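PDB 3JXE: tryptophanyl-tRNA synthetase from Pyrococcus horikoshii, which catalyses the ATP-dependent attachment of L-tryptophan to tRNA(Trp), releasing AMP and diphosphate. Local coordinates for the interface of chains A and B. Sequence-based numbering; all coordinates share one arbitrary frame. Chains: chain A/B, Tryptophanyl-tRNA synthetase.

Contact 1: the interface of chains A and B. Residues chain A 173-175, 178, 185; chain B 174, 178, 184-186.
Two copies of this Rossmann-fold aminoacyl-tRNA synthetase meet here across a two-fold axis, each offering helix 174-181, the residue before it and the loop residue Glu185. Charge pairing dominates the centre. A:Lys178, its chain extended beyond CG, crosses B:Glu185 at about a right angle and sets its ammonium NZ 2.9 Å from carboxylate OE2, on the syn lone pair. B:Lys178 NZ likewise approaches A:Glu185 OE2, at 3.1 Å. Each lysine also bridges to the glutamate of its own chain: B:Lys178 NZ takes the anti lone pair of B:Glu185 OE2 at 2.7 Å, whereas A:Lys178 NZ reaches A:Glu185 OE2 from above the carboxylate plane. Both OE2 atoms therefore accept from two ammonium groups, closing an alternating ring of charges. The two NZ atoms stand 4.5 Å apart, and the carboxylates probably offset their repulsion. Lysine suits this place by its long reach; glutamate, bent at chi2 (-72° in B:Glu185), can fold its acid back to the axis.

Aromatic packing lies beneath the ring of charges. A:Phe174 and B:Phe174, each with CG anti to the backbone N, reach toward each other tip to tip across the axis. The edge of each ring lies beside the opposite Glu185, and a flat apolar side chain suits a place next to the salt bridges.

Backbone hydrogen bonding secures the flank. A:Ser175 N, in the first turn of its helix, donates in the carbonyl plane to B:Glu185 O at 2.8 Å, though bent to 125° at the hydrogen. A:Asn173 OD1 clashes with that same B:Glu185 O at 3.0 Å; the amide is probably built the wrong way round, since turning it would bring ND2 there as a donor.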
# COMPACT_ATOMS: atom_id res chain seq x y z
N ASN A 173 6.84 13.62 -3.38
CA ASN A 173 7.19 14.29 -2.15
C ASN A 173 5.94 14.60 -1.34
O ASN A 173 4.86 14.82 -1.89
CB ASN A 173 7.94 15.58 -2.50
CG ASN A 173 8.30 16.40 -1.29
OD1 ASN A 173 8.54 15.86 -0.20
ND2 ASN A 173 8.36 17.71 -1.46
N PHE A 174 6.08 14.61 -0.02
CA PHE A 174 4.93 14.87 0.84
C PHE A 174 4.47 16.33 0.82
O PHE A 174 3.27 16.61 0.93
CB PHE A 174 5.21 14.43 2.27
CG PHE A 174 4.15 14.84 3.22
CD1 PHE A 174 4.43 15.76 4.22
CD2 PHE A 174 2.86 14.35 3.09
CE1 PHE A 174 3.44 16.16 5.08
CE2 PHE A 174 1.86 14.74 3.95
CZ PHE A 174 2.15 15.65 4.95
N SER A 175 5.42 17.25 0.71
CA SER A 175 5.10 18.67 0.57
C SER A 175 4.18 18.88 -0.62
O SER A 175 3.21 19.63 -0.52
CB SER A 175 6.38 19.50 0.43
OG SER A 175 6.09 20.86 0.17
N LYS A 178 0.41 17.51 -0.03
CA LYS A 178 -0.40 18.52 0.67
C LYS A 178 -0.82 19.65 -0.26
O LYS A 178 -1.89 20.23 -0.11
CB LYS A 178 0.37 19.10 1.85
CG LYS A 178 0.37 18.25 3.11
CD LYS A 178 1.07 18.98 4.25
CE LYS A 178 0.51 18.56 5.60
NZ LYS A 178 1.34 19.06 6.74
N GLU A 185 -2.35 18.06 8.63
CA GLU A 185 -1.72 17.27 9.69
C GLU A 185 -2.68 16.25 10.30
O GLU A 185 -2.26 15.36 11.03
CB GLU A 185 -1.18 18.19 10.78
CG GLU A 185 0.03 19.02 10.36
CD GLU A 185 1.32 18.21 10.31
OE1 GLU A 185 1.51 17.33 11.18
OE2 GLU A 185 2.14 18.47 9.41
N PHE B 174 -1.71 11.58 10.46
CA PHE B 174 -0.41 12.06 10.01
C PHE B 174 0.41 12.77 11.10
O PHE B 174 1.64 12.69 11.10
CB PHE B 174 -0.59 12.93 8.77
CG PHE B 174 0.61 13.74 8.43
CD1 PHE B 174 0.54 15.12 8.46
CD2 PHE B 174 1.81 13.12 8.10
CE1 PHE B 174 1.64 15.88 8.15
CE2 PHE B 174 2.92 13.87 7.80
CZ PHE B 174 2.84 15.26 7.83
N LYS B 178 4.54 11.75 12.21
CA LYS B 178 5.66 12.68 12.38
C LYS B 178 6.24 12.62 13.79
O LYS B 178 7.45 12.69 13.98
CB LYS B 178 5.23 14.11 12.08
CG LYS B 178 5.19 14.47 10.61
CD LYS B 178 4.90 15.94 10.43
CE LYS B 178 5.55 16.49 9.17
NZ LYS B 178 5.10 17.87 8.87
N THR B 184 9.16 14.38 7.92
CA THR B 184 9.09 15.80 7.63
C THR B 184 8.37 16.01 6.30
O THR B 184 8.05 15.05 5.60
CB THR B 184 10.50 16.45 7.56
OG1 THR B 184 11.21 15.94 6.42
CG2 THR B 184 11.29 16.16 8.83
N GLU B 185 8.13 17.27 5.95
CA GLU B 185 7.47 17.61 4.69
C GLU B 185 8.24 17.11 3.46
O GLU B 185 7.69 17.07 2.36
CB GLU B 185 7.25 19.12 4.60
CG GLU B 185 6.33 19.69 5.68
CD GLU B 185 4.88 19.31 5.48
OE1 GLU B 185 4.36 19.47 4.35
OE2 GLU B 185 4.24 18.86 6.47
N GLN B 186 9.50 16.74 3.67
CA GLN B 186 10.36 16.26 2.59
C GLN B 186 10.32 14.74 2.44
O GLN B 186 10.94 14.19 1.52
CB GLN B 186 11.80 16.75 2.80
CG GLN B 186 11.97 18.26 2.63
CD GLN B 186 11.54 18.76 1.26
OE1 GLN B 186 10.66 19.62 1.15
NE2 GLN B 186 12.14 18.21 0.21

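Contact 2: the interface of chains A and B. Residues chain A 115, 155-156, 159, 161, 193, 197; chain B 162-163, 166.
B:Tyr162, on helix 160-171, plugs into the partner subunit of this Rossmann-fold synthetase and hides 72 Å² of its surface there. With CG anti to the backbone N (chi1 177°), the side chain points across the interface and delivers its phenol tip to A:Asp115, at the start of helix 114-120. B:Tyr162 OH donates to A:Asp115 OD2 at 2.6 Å, using the anti lone pair of that oxygen. OD2 lies in the plane of the phenol ring, at its edge, while the carboxylate is turned 79° from it. The acid is held from behind: A:Asn155 ND2 gives A:Asp115 OD1 a nearly straight bond of 2.8 Å, entering from above the carboxylate plane. Aspartate suits the place because its two oxygens can serve both partners, and this second-shell amide is likely to limit its rotation.

Hydrocarbon packs closely around the phenol. A:Ile197 comes tip to tip with it, CD1 3.8 Å from B:Tyr162 CZ. A:Phe193 CE1 meets B:Tyr162 CE2, also tip to tip at 3.8 Å, and A:Ile161 CD1 crosses at about a right angle by CE1. Tyrosine fits by joining a ring for this packing to a hydroxyl for the acid. A phenylalanine here removes the hydroxyl, and would probably cost A:Asp115 OD2 its partner across the interface and weaken the seating of the ring.

Looser contact continues along the helix. B:Glu163, bent at chi2, turns its methylenes rather than its acid to the partner: CG lies against the backbone A:Ser156 O at 3.3 Å, and CB touches A:Thr159 CG2 at 4.0 Å. B:Ile166 CD1 barely reaches A:Asp115 CB. By seating one helix's tyrosine in the other subunit, the site probably anchors and orients the two halves of the dimer.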
# COMPACT_ATOMS: atom_id res chain seq x y z
N ASP A 115 -10.58 0.82 -1.07
CA ASP A 115 -9.62 1.25 -0.06
C ASP A 115 -9.75 2.74 0.22
O ASP A 115 -9.75 3.16 1.37
CB ASP A 115 -8.18 0.87 -0.45
CG ASP A 115 -7.78 1.39 -1.83
OD1 ASP A 115 -8.66 1.75 -2.64
OD2 ASP A 115 -6.56 1.43 -2.11
N ASN A 155 -8.96 -2.57 -5.27
CA ASN A 155 -7.63 -2.39 -4.70
C ASN A 155 -7.33 -3.32 -3.53
O ASN A 155 -6.18 -3.69 -3.30
CB ASN A 155 -7.41 -0.94 -4.28
CG ASN A 155 -7.34 0.01 -5.46
OD1 ASN A 155 -6.83 -0.34 -6.53
ND2 ASN A 155 -7.84 1.23 -5.27
N SER A 156 -8.37 -3.68 -2.78
CA SER A 156 -8.24 -4.59 -1.64
C SER A 156 -8.04 -6.04 -2.07
O SER A 156 -7.53 -6.86 -1.29
CB SER A 156 -9.47 -4.47 -0.73
OG SER A 156 -10.64 -4.90 -1.39
N THR A 159 -4.32 -6.63 -5.03
CA THR A 159 -3.39 -5.80 -4.26
C THR A 159 -2.05 -5.54 -4.95
O THR A 159 -1.16 -4.93 -4.38
CB THR A 159 -3.14 -6.39 -2.85
OG1 THR A 159 -2.80 -7.77 -2.96
CG2 THR A 159 -4.36 -6.22 -1.97
N ILE A 161 -1.59 -3.46 -7.15
CA ILE A 161 -1.49 -2.00 -7.30
C ILE A 161 -0.56 -1.37 -6.27
O ILE A 161 0.04 -0.33 -6.54
CB ILE A 161 -2.87 -1.26 -7.26
CG1 ILE A 161 -3.91 -2.06 -6.47
CG2 ILE A 161 -3.35 -0.97 -8.67
CD1 ILE A 161 -3.80 -1.95 -4.97
N PHE A 193 -1.07 8.33 1.26
CA PHE A 193 -0.48 7.36 0.34
C PHE A 193 -1.34 7.13 -0.90
O PHE A 193 -0.81 6.85 -1.97
CB PHE A 193 -0.25 6.03 1.06
CG PHE A 193 0.35 4.96 0.18
CD1 PHE A 193 -0.44 3.90 -0.27
CD2 PHE A 193 1.69 4.99 -0.18
CE1 PHE A 193 0.10 2.90 -1.07
CE2 PHE A 193 2.24 4.00 -0.99
CZ PHE A 193 1.44 2.95 -1.44
N ILE A 197 -1.76 5.04 -5.39
CA ILE A 197 -2.64 3.95 -5.80
C ILE A 197 -3.50 4.31 -7.03
O ILE A 197 -3.65 3.48 -7.93
CB ILE A 197 -3.54 3.46 -4.62
CG1 ILE A 197 -2.68 2.89 -3.48
CG2 ILE A 197 -4.62 2.47 -5.07
CD1 ILE A 197 -1.99 1.55 -3.78
N TYR B 162 -1.02 -5.00 2.08
CA TYR B 162 -1.65 -3.73 1.78
C TYR B 162 -3.10 -3.72 2.28
O TYR B 162 -3.51 -2.77 2.96
CB TYR B 162 -1.60 -3.40 0.28
CG TYR B 162 -2.31 -2.10 -0.05
CD1 TYR B 162 -3.49 -2.10 -0.79
CD2 TYR B 162 -1.81 -0.88 0.40
CE1 TYR B 162 -4.15 -0.92 -1.08
CE2 TYR B 162 -2.46 0.31 0.11
CZ TYR B 162 -3.63 0.28 -0.63
OH TYR B 162 -4.27 1.46 -0.91
N GLU B 163 -3.84 -4.77 1.97
CA GLU B 163 -5.20 -4.94 2.47
C GLU B 163 -5.21 -5.15 3.99
O GLU B 163 -6.16 -4.78 4.67
CB GLU B 163 -5.89 -6.11 1.75
CG GLU B 163 -7.41 -6.18 1.92
CD GLU B 163 -7.84 -6.98 3.14
OE1 GLU B 163 -7.13 -7.95 3.51
OE2 GLU B 163 -8.89 -6.65 3.73
N ILE B 166 -4.64 -1.37 5.63
CA ILE B 166 -5.66 -0.34 5.46
C ILE B 166 -6.39 0.05 6.77
O ILE B 166 -6.48 1.24 7.08
CB ILE B 166 -6.67 -0.68 4.31
CG1 ILE B 166 -5.95 -0.77 2.96
CG2 ILE B 166 -7.82 0.32 4.24
CD1 ILE B 166 -5.29 0.53 2.49

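Contact 1 and contact 2 belong to one two-fold symmetric interface, the centres of their C-alpha atoms about 20 Å apart. They share no residue, but consecutive helices join them: helix 160-171 contributes to contact 2, and helix 174-181, soon after it, to contact 1. Helix 189-199, which helps receive the tyrosine, follows the loop that carries Glu185. Contact 1 holds Phe174, Lys178 and Glu185 of both chains around the axis, while contact 2 shows one of two symmetric copies of the tyrosine site. A charged patch and a pair of tyrosine sockets, set apart, would probably resist rocking or twisting between subunits better than either alone.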